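Long-range contacts in ABC transporter substrate-binding protein (Staphylococcus aureus subsp. aureus NCTC 8325, PDB 3UN6), which probably serves as the zinc-binding, substrate-capturing component of an ABC-type import system, although its transported ligand has not been established: residues Glu116-His127 with Lys204-Val214; Gly282-Tyr291 with Pro307-Tyr318. All blocks are in the same frame, centred on the assembly; numbering follows the deposited sequence. Where two conformers were deposited one is given.

Interaction 1 (Glu116-His127 with Lys204-Val214); sequences EGNVIMGQKGMH and KGKTLKHGDDV
N118-G122 and K206-H210 run antiparallel as neighbouring strands, their short axes 4.5 Å apart at closest approach with 135° between their directions, and a classic beta bulge interrupts the ladder where L208 and K209 both face I120. I120 O therefore receives two amides, L208 N at 2.9 Å and K209 N more weakly. Beyond the bulge the G122 and K206 backbones exchange a reciprocal pair of bonds, G122 N reaching K206 O at 2.8 Å. Strand 112-122 pairs on its other side with 188-192, and N118 stands beside the zinc site. The extra residue turns L208 toward the partner strand, its CD1 3.6 Å from G122 CA, where glycine has no side chain in the way. On the face shared with V119 and H210, the selenomethionine M121 folds back through chi2 and chi3, both -67°, setting its SE 3.5 Å from OG1 of T207, a hydroxyl hydrogen-bonded to E200. On the other face the tip of I120, CD1, meets CG2 of V214. At the far end the carboxylates of E116 and D212 stack with planes 23° apart, E116 OE2 lying 3.0 Å from D212 OD2. Water 1 lies 2.9 Å from D212 OD2. Two stacked like charges this close would probably raise the proton affinity of one carboxylate, and the amide of D217, which holds E116 OE1, would partly offset the charge.

Interaction 2 (Gly282-Tyr291 with Pro307-Tyr318); sequences GDLTIKPSGY and PAYDDFVEPSLY
Y291 and Y309 meet in an offset edge-to-face pair, the edge of Y309 directed at the face of Y291 with the ring planes at 77°. Each phenol also finds a backbone carbonyl across the contact. Y309 OH donates to I286 O at 2.7 Å, nearly straight down the C=O bond, whereas Y291 OH reaches P307 O at 2.6 Å from above the carbonyl plane. With CG anti to the backbone N (chi1 -178°), Y291 projects from the first turn of its helix into the space beside F312, and Y291 CE2 approaches F312 CD2 to 3.4 Å, rim to rim. V313 completes this tight end: its CB sits over the centre of one face of Y309, while CG of P288 lies above the opposite face, and V313 CG2 touches CG2 of I286.

The outer edge is looser. There P288 is exposed, and its ring lies against Y309 through CA, CG and CD. Y318 forms a second, separate and buried anchorage, with the carbonyl carbon of L284 over one face of its ring. L284 N donates to Y318 OH at 2.8 Å in an almost straight bond (172°), and water 2, which donates to G282 O, gives the same hydroxyl a second partner. D283 OD1 closes an Asx turn by accepting from T285 N and also takes the T285 hydroxyl, holding T285 OG1 3.3 Å from Y318 CE2.

Around the contact, M98 of helix 94-102 touches Y291, P307 and F312, A109 of strand 108-110 packs on I286 and F312, and helix 234-250 flanks Y318, supplying K245 for a cation-pi contact.

In the fold
Interactions 1 and 2 lie on opposite sides of the chain's centre, with their own centres 29 Å apart and their nearest atoms about 8 Å apart. Interaction 2 begins only after both segments of interaction 1 have passed in the sequence. The zinc site of H46, C220 and C221 relates them unequally. In interaction 1 the side chain of N118 comes within about 3 Å of those of H46 and C220 and about 5 Å of a zinc ion, whereas in interaction 2 the side chain of L284 remains about 12 Å from zinc. Strand 112-122 links them: its later part carries interaction 1, and L112 at its start hydrogen-bonds through the backbone to L284.

Interaction 1 (Glu116-His127 with Lys204-Val214)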
loop_
_atom_site.group_PDB
_atom_site.type_symbol
_atom_site.label_atom_id
_atom_site.label_comp_id
_atom_site.label_asym_id
_atom_site.label_seq_id
_atom_site.Cartn_x
_atom_site.Cartn_y
_atom_site.Cartn_z
ATOM N N GLU A 116 -2.920 7.831 2.612
ATOM C CA GLU A 116 -4.246 7.335 2.976
ATOM C C GLU A 116 -4.735 6.171 2.116
ATOM O O GLU A 116 -3.947 5.258 1.801
ATOM C CB GLU A 116 -5.264 8.500 3.019
ATOM C CG GLU A 116 -4.832 9.612 3.963
ATOM C CD GLU A 116 -4.717 9.185 5.450
ATOM O OE1 GLU A 116 -4.382 10.063 6.280
ATOM O OE2 GLU A 116 -4.975 8.002 5.800
ATOM N N GLY A 117 -6.027 6.139 1.800
ATOM C CA GLY A 117 -6.578 5.062 0.968
ATOM C C GLY A 117 -6.800 3.702 1.634
ATOM O O GLY A 117 -7.016 2.692 0.940
ATOM N N ASN A 118 -6.740 3.655 2.966
ATOM C CA ASN A 118 -6.992 2.409 3.740
ATOM C C ASN A 118 -8.351 2.446 4.430
ATOM O O ASN A 118 -8.840 3.517 4.819
ATOM C CB ASN A 118 -5.882 2.169 4.792
ATOM C CG ASN A 118 -4.641 1.501 4.195
ATOM O OD1 ASN A 118 -4.769 0.623 3.344
ATOM N ND2 ASN A 118 -3.441 1.887 4.665
ATOM N N VAL A 119 -8.969 1.278 4.564
ATOM C CA VAL A 119 -10.243 1.176 5.226
ATOM C C VAL A 119 -10.316 0.024 6.218
ATOM O O VAL A 119 -9.496 -0.873 6.204
ATOM C CB VAL A 119 -11.388 0.959 4.191
ATOM C CG1 VAL A 119 -11.519 2.158 3.294
ATOM C CG2 VAL A 119 -11.147 -0.308 3.370
ATOM N N ILE A 120 -11.325 0.090 7.087
ATOM C CA ILE A 120 -11.666 -0.980 8.006
ATOM C C ILE A 120 -13.114 -1.248 7.725
ATOM O O ILE A 120 -13.950 -0.364 7.890
ATOM C CB ILE A 120 -11.439 -0.574 9.470
ATOM C CG1 ILE A 120 -9.932 -0.337 9.705
ATOM C CG2 ILE A 120 -11.972 -1.668 10.419
ATOM C CD1 ILE A 120 -9.620 0.570 10.878
HETATM N N MSE A 121 -13.408 -2.460 7.250
HETATM C CA MSE A 121 -14.757 -2.885 6.895
HETATM C C MSE A 121 -15.311 -3.833 7.940
HETATM O O MSE A 121 -14.568 -4.544 8.588
HETATM C CB MSE A 121 -14.735 -3.654 5.567
HETATM C CG MSE A 121 -14.092 -2.893 4.435
HETATM SE SE MSE A 121 -15.142 -1.343 3.959
HETATM C CE MSE A 121 -16.710 -2.299 3.263
ATOM N N GLY A 122 -16.622 -3.804 8.111
ATOM C CA GLY A 122 -17.314 -4.704 9.020
ATOM C C GLY A 122 -18.481 -5.307 8.271
ATOM O O GLY A 122 -18.796 -4.882 7.152
ATOM N N GLN A 123 -19.129 -6.292 8.878
ATOM C CA GLN A 123 -20.286 -6.928 8.271
ATOM C C GLN A 123 -21.400 -5.915 8.148
ATOM O O GLN A 123 -21.428 -4.918 8.877
ATOM C CB GLN A 123 -20.787 -8.092 9.137
ATOM C CG GLN A 123 -19.837 -9.255 9.180
ATOM C CD GLN A 123 -20.262 -10.323 10.175
ATOM O OE1 GLN A 123 -21.302 -10.197 10.816
ATOM N NE2 GLN A 123 -19.451 -11.384 10.307
ATOM N N LYS A 124 -22.325 -6.205 7.242
ATOM C CA LYS A 124 -23.492 -5.391 6.997
ATOM C C LYS A 124 -24.234 -5.048 8.288
ATOM O O LYS A 124 -24.485 -5.928 9.115
ATOM C CB LYS A 124 -24.416 -6.189 6.080
ATOM C CG LYS A 124 -25.757 -5.587 5.788
ATOM C CD LYS A 124 -26.588 -6.595 5.001
ATOM C CE LYS A 124 -27.920 -6.031 4.570
ATOM N NZ LYS A 124 -28.653 -7.014 3.721
ATOM N N GLY A 125 -24.568 -3.766 8.462
ATOM C CA GLY A 125 -25.327 -3.281 9.639
ATOM C C GLY A 125 -24.631 -3.255 11.003
ATOM O O GLY A 125 -25.268 -2.986 12.029
HETATM N N MSE A 126 -23.335 -3.530 11.028
HETATM C CA MSE A 126 -22.572 -3.529 12.269
HETATM C C MSE A 126 -22.258 -2.084 12.655
HETATM O O MSE A 126 -22.091 -1.238 11.794
HETATM C CB MSE A 126 -21.298 -4.347 12.058
HETATM C CG MSE A 126 -20.457 -4.603 13.264
HETATM SE SE MSE A 126 -19.017 -5.826 12.720
HETATM C CE MSE A 126 -20.083 -7.460 12.598
ATOM N N HIS A 127 -22.221 -1.807 13.953
ATOM C CA HIS A 127 -21.902 -0.472 14.447
ATOM C C HIS A 127 -20.656 -0.592 15.308
ATOM O O HIS A 127 -20.445 -1.615 15.947
ATOM C CB HIS A 127 -23.057 0.087 15.275
ATOM C CG HIS A 127 -24.390 -0.008 14.598
ATOM N ND1 HIS A 127 -24.811 0.901 13.650
ATOM C CD2 HIS A 127 -25.403 -0.896 14.743
ATOM C CE1 HIS A 127 -26.021 0.571 13.233
ATOM N NE2 HIS A 127 -26.404 -0.514 13.882
ATOM N N LYS A 204 -22.435 -7.849 0.924
ATOM C CA LYS A 204 -22.614 -7.155 2.165
ATOM C C LYS A 204 -21.339 -6.850 2.982
ATOM O O LYS A 204 -20.701 -7.750 3.562
ATOM C CB LYS A 204 -23.611 -8.013 2.955
ATOM C CG LYS A 204 -24.884 -8.307 2.105
ATOM C CD LYS A 204 -25.760 -9.461 2.591
ATOM C CE LYS A 204 -26.895 -9.708 1.579
ATOM N NZ LYS A 204 -27.752 -10.887 1.907
ATOM N N GLY A 205 -20.997 -5.558 3.001
ATOM C CA GLY A 205 -19.881 -5.020 3.760
ATOM C C GLY A 205 -20.205 -3.571 4.104
ATOM O O GLY A 205 -20.842 -2.876 3.322
ATOM N N LYS A 206 -19.782 -3.119 5.277
ATOM C CA LYS A 206 -20.024 -1.748 5.723
ATOM C C LYS A 206 -18.706 -1.095 6.093
ATOM O O LYS A 206 -17.865 -1.722 6.749
ATOM C CB LYS A 206 -20.971 -1.744 6.934
ATOM C CG LYS A 206 -21.189 -0.358 7.569
ATOM C CD LYS A 206 -22.273 -0.392 8.648
ATOM C CE LYS A 206 -22.524 0.995 9.260
ATOM N NZ LYS A 206 -23.730 1.004 10.153
ATOM N N THR A 207 -18.515 0.152 5.665
ATOM C CA THR A 207 -17.301 0.898 5.991
ATOM C C THR A 207 -17.406 1.416 7.409
ATOM O O THR A 207 -18.253 2.260 7.706
ATOM C CB THR A 207 -17.071 2.080 5.050
ATOM O OG1 THR A 207 -17.020 1.605 3.699
ATOM C CG2 THR A 207 -15.741 2.794 5.394
ATOM N N LEU A 208 -16.570 0.894 8.294
ATOM C CA LEU A 208 -16.600 1.317 9.691
ATOM C C LEU A 208 -15.702 2.509 9.951
ATOM O O LEU A 208 -16.061 3.383 10.726
ATOM C CB LEU A 208 -16.196 0.175 10.608
ATOM C CG LEU A 208 -17.144 -1.021 10.605
ATOM C CD1 LEU A 208 -16.554 -2.123 11.446
ATOM C CD2 LEU A 208 -18.494 -0.587 11.125
ATOM N N LYS A 209 -14.553 2.568 9.279
ATOM C CA LYS A 209 -13.599 3.626 9.550
ATOM C C LYS A 209 -12.609 3.786 8.395
ATOM O O LYS A 209 -12.284 2.815 7.709
ATOM C CB LYS A 209 -12.825 3.198 10.814
ATOM C CG LYS A 209 -12.488 4.266 11.785
ATOM C CD LYS A 209 -13.720 4.751 12.481
ATOM C CE LYS A 209 -13.398 5.771 13.542
ATOM N NZ LYS A 209 -14.654 6.368 14.101
ATOM N N HIS A 210 -12.179 5.014 8.136
ATOM C CA HIS A 210 -11.096 5.235 7.205
ATOM C C HIS A 210 -9.801 5.272 8.031
ATOM O O HIS A 210 -9.819 5.625 9.202
ATOM C CB HIS A 210 -11.310 6.503 6.365
ATOM C CG HIS A 210 -12.249 6.291 5.221
ATOM N ND1 HIS A 210 -13.571 6.671 5.255
ATOM C CD2 HIS A 210 -12.065 5.672 4.030
ATOM C CE1 HIS A 210 -14.156 6.322 4.125
ATOM N NE2 HIS A 210 -13.265 5.713 3.364
ATOM N N GLY A 211 -8.687 4.874 7.436
ATOM C CA GLY A 211 -7.406 4.887 8.149
ATOM C C GLY A 211 -7.141 6.239 8.781
ATOM O O GLY A 211 -6.661 6.320 9.909
ATOM N N ASP A 212 -7.511 7.283 8.039
ATOM C CA ASP A 212 -7.372 8.682 8.428
ATOM C C ASP A 212 -7.925 8.975 9.818
ATOM O O ASP A 212 -7.395 9.821 10.537
ATOM C CB ASP A 212 -8.183 9.595 7.485
ATOM C CG ASP A 212 -8.089 9.210 6.010
ATOM O OD1 ASP A 212 -8.169 10.135 5.174
ATOM O OD2 ASP A 212 -7.953 8.008 5.670
ATOM N N ASP A 213 -9.011 8.288 10.163
ATOM C CA ASP A 213 -9.712 8.473 11.426
ATOM C C ASP A 213 -9.049 7.755 12.575
ATOM O O ASP A 213 -9.443 7.953 13.726
ATOM C CB ASP A 213 -11.129 7.861 11.349
ATOM C CG ASP A 213 -11.956 8.378 10.188
ATOM O OD1 ASP A 213 -11.853 9.573 9.897
ATOM O OD2 ASP A 213 -12.739 7.576 9.583
ATOM N N VAL A 214 -8.098 6.881 12.265
ATOM C CA VAL A 214 -7.478 6.031 13.262
ATOM C C VAL A 214 -6.032 6.427 13.485
ATOM O O VAL A 214 -5.640 6.704 14.602
ATOM C CB VAL A 214 -7.568 4.589 12.805
ATOM C CG1 VAL A 214 -6.990 3.685 13.822
ATOM C CG2 VAL A 214 -9.028 4.235 12.538
HETATM O O HOH W 1 -8.774 6.567 3.333
#

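Interaction 2 (Gly282-Tyr291 with Pro307-Tyr318)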
loop_
_atom_site.group_PDB
_atom_site.type_symbol
_atom_site.label_atom_id
_atom_site.label_comp_id
_atom_site.label_asym_id
_atom_site.label_seq_id
_atom_site.Cartn_x
_atom_site.Cartn_y
_atom_site.Cartn_z
ATOM N N GLY A 282 0.482 13.414 -4.673
ATOM C CA GLY A 282 1.263 14.649 -4.477
ATOM C C GLY A 282 2.709 14.425 -4.057
ATOM O O GLY A 282 3.483 13.749 -4.753
ATOM N N ASP A 283 3.092 15.027 -2.934
ATOM C CA ASP A 283 4.444 14.893 -2.417
ATOM C C ASP A 283 4.580 13.501 -1.842
ATOM O O ASP A 283 3.945 13.174 -0.835
ATOM C CB ASP A 283 4.695 15.961 -1.347
ATOM C CG ASP A 283 6.094 15.900 -0.760
ATOM O OD1 ASP A 283 6.831 14.911 -0.988
ATOM O OD2 ASP A 283 6.443 16.851 -0.045
ATOM N N LEU A 284 5.398 12.676 -2.486
ATOM C CA LEU A 284 5.570 11.309 -2.065
ATOM C C LEU A 284 6.920 11.072 -1.354
ATOM O O LEU A 284 7.444 9.956 -1.336
ATOM C CB LEU A 284 5.382 10.370 -3.276
ATOM C CG LEU A 284 4.016 10.411 -3.950
ATOM C CD1 LEU A 284 3.983 9.495 -5.203
ATOM C CD2 LEU A 284 2.904 10.004 -2.997
ATOM N N THR A 285 7.484 12.121 -0.763
ATOM C CA THR A 285 8.717 11.988 0.021
ATOM C C THR A 285 8.455 11.058 1.213
ATOM O O THR A 285 7.421 11.186 1.888
ATOM C CB THR A 285 9.120 13.333 0.608
ATOM O OG1 THR A 285 9.341 14.272 -0.444
ATOM C CG2 THR A 285 10.423 13.229 1.458
ATOM N N ILE A 286 9.365 10.129 1.469
ATOM C CA ILE A 286 9.291 9.313 2.669
ATOM C C ILE A 286 9.973 10.148 3.757
ATOM O O ILE A 286 11.199 10.228 3.824
ATOM C CB ILE A 286 10.032 7.987 2.543
ATOM C CG1 ILE A 286 9.383 7.102 1.463
ATOM C CG2 ILE A 286 10.010 7.276 3.884
ATOM C CD1 ILE A 286 10.128 5.752 1.241
ATOM N N LYS A 287 9.185 10.810 4.573
ATOM C CA LYS A 287 9.744 11.691 5.581
ATOM C C LYS A 287 10.190 10.927 6.811
ATOM O O LYS A 287 9.581 9.905 7.188
ATOM C CB LYS A 287 8.750 12.787 5.958
ATOM C CG LYS A 287 8.400 13.703 4.811
ATOM C CD LYS A 287 7.472 14.786 5.271
ATOM C CE LYS A 287 6.868 15.540 4.111
ATOM N NZ LYS A 287 5.969 16.634 4.619
ATOM N N PRO A 288 11.278 11.386 7.429
ATOM C CA PRO A 288 11.755 10.725 8.635
ATOM C C PRO A 288 10.661 10.587 9.708
ATOM O O PRO A 288 10.521 9.528 10.335
ATOM C CB PRO A 288 12.859 11.659 9.123
ATOM C CG PRO A 288 13.411 12.284 7.860
ATOM C CD PRO A 288 12.209 12.428 6.944
ATOM N N SER A 289 9.866 11.633 9.892
ATOM C CA SER A 289 8.823 11.614 10.911
ATOM C C SER A 289 7.794 10.518 10.633
ATOM O O SER A 289 7.401 9.755 11.533
ATOM C CB SER A 289 8.157 13.002 11.006
ATOM O OG SER A 289 7.602 13.367 9.745
ATOM N N GLY A 290 7.364 10.421 9.378
ATOM C CA GLY A 290 6.410 9.388 8.996
ATOM C C GLY A 290 7.008 8.005 9.135
ATOM O O GLY A 290 6.333 7.053 9.571
ATOM N N TYR A 291 8.275 7.874 8.763
ATOM C CA TYR A 291 8.956 6.583 8.879
ATOM C C TYR A 291 9.107 6.192 10.365
ATOM O O TYR A 291 8.908 5.027 10.763
ATOM C CB TYR A 291 10.324 6.611 8.176
ATOM C CG TYR A 291 11.023 5.290 8.249
ATOM C CD1 TYR A 291 12.036 5.050 9.171
ATOM C CD2 TYR A 291 10.640 4.249 7.411
ATOM C CE1 TYR A 291 12.666 3.784 9.242
ATOM C CE2 TYR A 291 11.238 3.022 7.488
ATOM C CZ TYR A 291 12.255 2.791 8.400
ATOM O OH TYR A 291 12.842 1.542 8.430
ATOM N N PRO A 307 14.550 -1.668 10.638
ATOM C CA PRO A 307 15.791 -1.072 10.199
ATOM C C PRO A 307 15.738 0.457 10.349
ATOM O O PRO A 307 14.657 1.058 10.287
ATOM C CB PRO A 307 15.865 -1.483 8.732
ATOM C CG PRO A 307 14.471 -1.599 8.312
ATOM C CD PRO A 307 13.729 -2.120 9.506
ATOM N N ALA A 308 16.895 1.073 10.566
ATOM C CA ALA A 308 16.984 2.528 10.683
ATOM C C ALA A 308 16.670 3.201 9.341
ATOM O O ALA A 308 16.835 2.605 8.290
ATOM C CB ALA A 308 18.392 2.923 11.148
ATOM N N TYR A 309 16.249 4.458 9.391
ATOM C CA TYR A 309 15.946 5.235 8.187
ATOM C C TYR A 309 17.051 5.162 7.106
ATOM O O TYR A 309 16.777 4.834 5.933
ATOM C CB TYR A 309 15.665 6.690 8.577
ATOM C CG TYR A 309 15.144 7.536 7.451
ATOM C CD1 TYR A 309 13.787 7.642 7.204
ATOM C CD2 TYR A 309 16.002 8.239 6.654
ATOM C CE1 TYR A 309 13.311 8.427 6.173
ATOM C CE2 TYR A 309 15.548 9.020 5.624
ATOM C CZ TYR A 309 14.206 9.110 5.384
ATOM O OH TYR A 309 13.779 9.897 4.360
ATOM N N ASP A 310 18.295 5.441 7.496
ATOM C CA ASP A 310 19.429 5.430 6.547
ATOM C C ASP A 310 19.758 4.041 5.971
ATOM O O ASP A 310 20.406 3.937 4.942
ATOM C CB ASP A 310 20.667 6.066 7.175
ATOM C CG ASP A 310 20.533 7.579 7.334
ATOM O OD1 ASP A 310 19.723 8.183 6.606
ATOM O OD2 ASP A 310 21.245 8.172 8.161
ATOM N N ASP A 311 19.305 2.980 6.613
ATOM C CA ASP A 311 19.563 1.655 6.095
ATOM C C ASP A 311 18.478 1.184 5.150
ATOM O O ASP A 311 18.732 0.328 4.302
ATOM C CB ASP A 311 19.688 0.666 7.233
ATOM C CG ASP A 311 20.894 0.941 8.110
ATOM O OD1 ASP A 311 21.943 1.373 7.568
ATOM O OD2 ASP A 311 20.793 0.718 9.340
ATOM N N PHE A 312 17.274 1.739 5.291
ATOM C CA PHE A 312 16.119 1.310 4.493
ATOM C C PHE A 312 15.757 2.308 3.400
ATOM O O PHE A 312 15.496 1.934 2.263
ATOM C CB PHE A 312 14.935 1.104 5.450
ATOM C CG PHE A 312 13.654 0.689 4.787
ATOM C CD1 PHE A 312 13.524 -0.569 4.207
ATOM C CD2 PHE A 312 12.565 1.529 4.787
ATOM C CE1 PHE A 312 12.344 -0.947 3.602
ATOM C CE2 PHE A 312 11.376 1.145 4.190
ATOM C CZ PHE A 312 11.265 -0.083 3.599
ATOM N N VAL A 313 15.750 3.583 3.754
ATOM C CA VAL A 313 15.316 4.604 2.850
ATOM C C VAL A 313 16.469 5.268 2.130
ATOM O O VAL A 313 17.494 5.567 2.732
ATOM C CB VAL A 313 14.518 5.701 3.609
ATOM C CG1 VAL A 313 14.061 6.796 2.643
ATOM C CG2 VAL A 313 13.318 5.080 4.372
ATOM N N GLU A 314 16.308 5.445 0.820
ATOM C CA GLU A 314 17.259 6.211 0.014
ATOM C C GLU A 314 16.456 7.377 -0.585
ATOM O O GLU A 314 15.898 7.269 -1.692
ATOM C CB GLU A 314 17.929 5.377 -1.068
ATOM C CG GLU A 314 18.911 6.217 -1.887
ATOM C CD GLU A 314 19.879 6.989 -0.987
ATOM O OE1 GLU A 314 19.824 8.248 -0.973
ATOM O OE2 GLU A 314 20.639 6.331 -0.235
ATOM N N PRO A 315 16.402 8.504 0.138
ATOM C CA PRO A 315 15.576 9.622 -0.279
ATOM C C PRO A 315 16.229 10.567 -1.292
ATOM O O PRO A 315 15.587 11.539 -1.710
ATOM C CB PRO A 315 15.365 10.364 1.032
ATOM C CG PRO A 315 16.695 10.220 1.707
ATOM C CD PRO A 315 17.225 8.862 1.306
ATOM N N SER A 316 17.469 10.305 -1.702
ATOM C CA SER A 316 18.140 11.229 -2.652
ATOM C C SER A 316 17.499 11.314 -4.046
ATOM O O SER A 316 17.398 12.398 -4.629
ATOM C CB SER A 316 19.639 10.896 -2.790
ATOM O OG SER A 316 19.828 9.568 -3.281
ATOM N N LEU A 317 17.080 10.180 -4.594
ATOM C CA LEU A 317 16.500 10.151 -5.948
ATOM C C LEU A 317 15.246 11.002 -6.062
ATOM O O LEU A 317 15.096 11.758 -7.022
ATOM C CB LEU A 317 16.229 8.707 -6.431
ATOM C CG LEU A 317 17.396 7.910 -7.082
ATOM C CD1 LEU A 317 18.555 7.688 -6.136
ATOM C CD2 LEU A 317 16.904 6.565 -7.636
ATOM N N TYR A 318 14.365 10.906 -5.073
ATOM C CA TYR A 318 13.132 11.665 -5.103
ATOM C C TYR A 318 13.386 13.139 -4.807
ATOM O O TYR A 318 12.772 14.002 -5.420
ATOM C CB TYR A 318 12.105 11.078 -4.124
ATOM C CG TYR A 318 10.744 11.697 -4.261
ATOM C CD1 TYR A 318 9.816 11.181 -5.170
ATOM C CD2 TYR A 318 10.388 12.799 -3.514
ATOM C CE1 TYR A 318 8.582 11.742 -5.313
ATOM C CE2 TYR A 318 9.126 13.377 -3.653
ATOM C CZ TYR A 318 8.234 12.845 -4.551
ATOM O OH TYR A 318 6.986 13.408 -4.723
HETATM O O HOH W 2 5.279 12.911 -6.454
#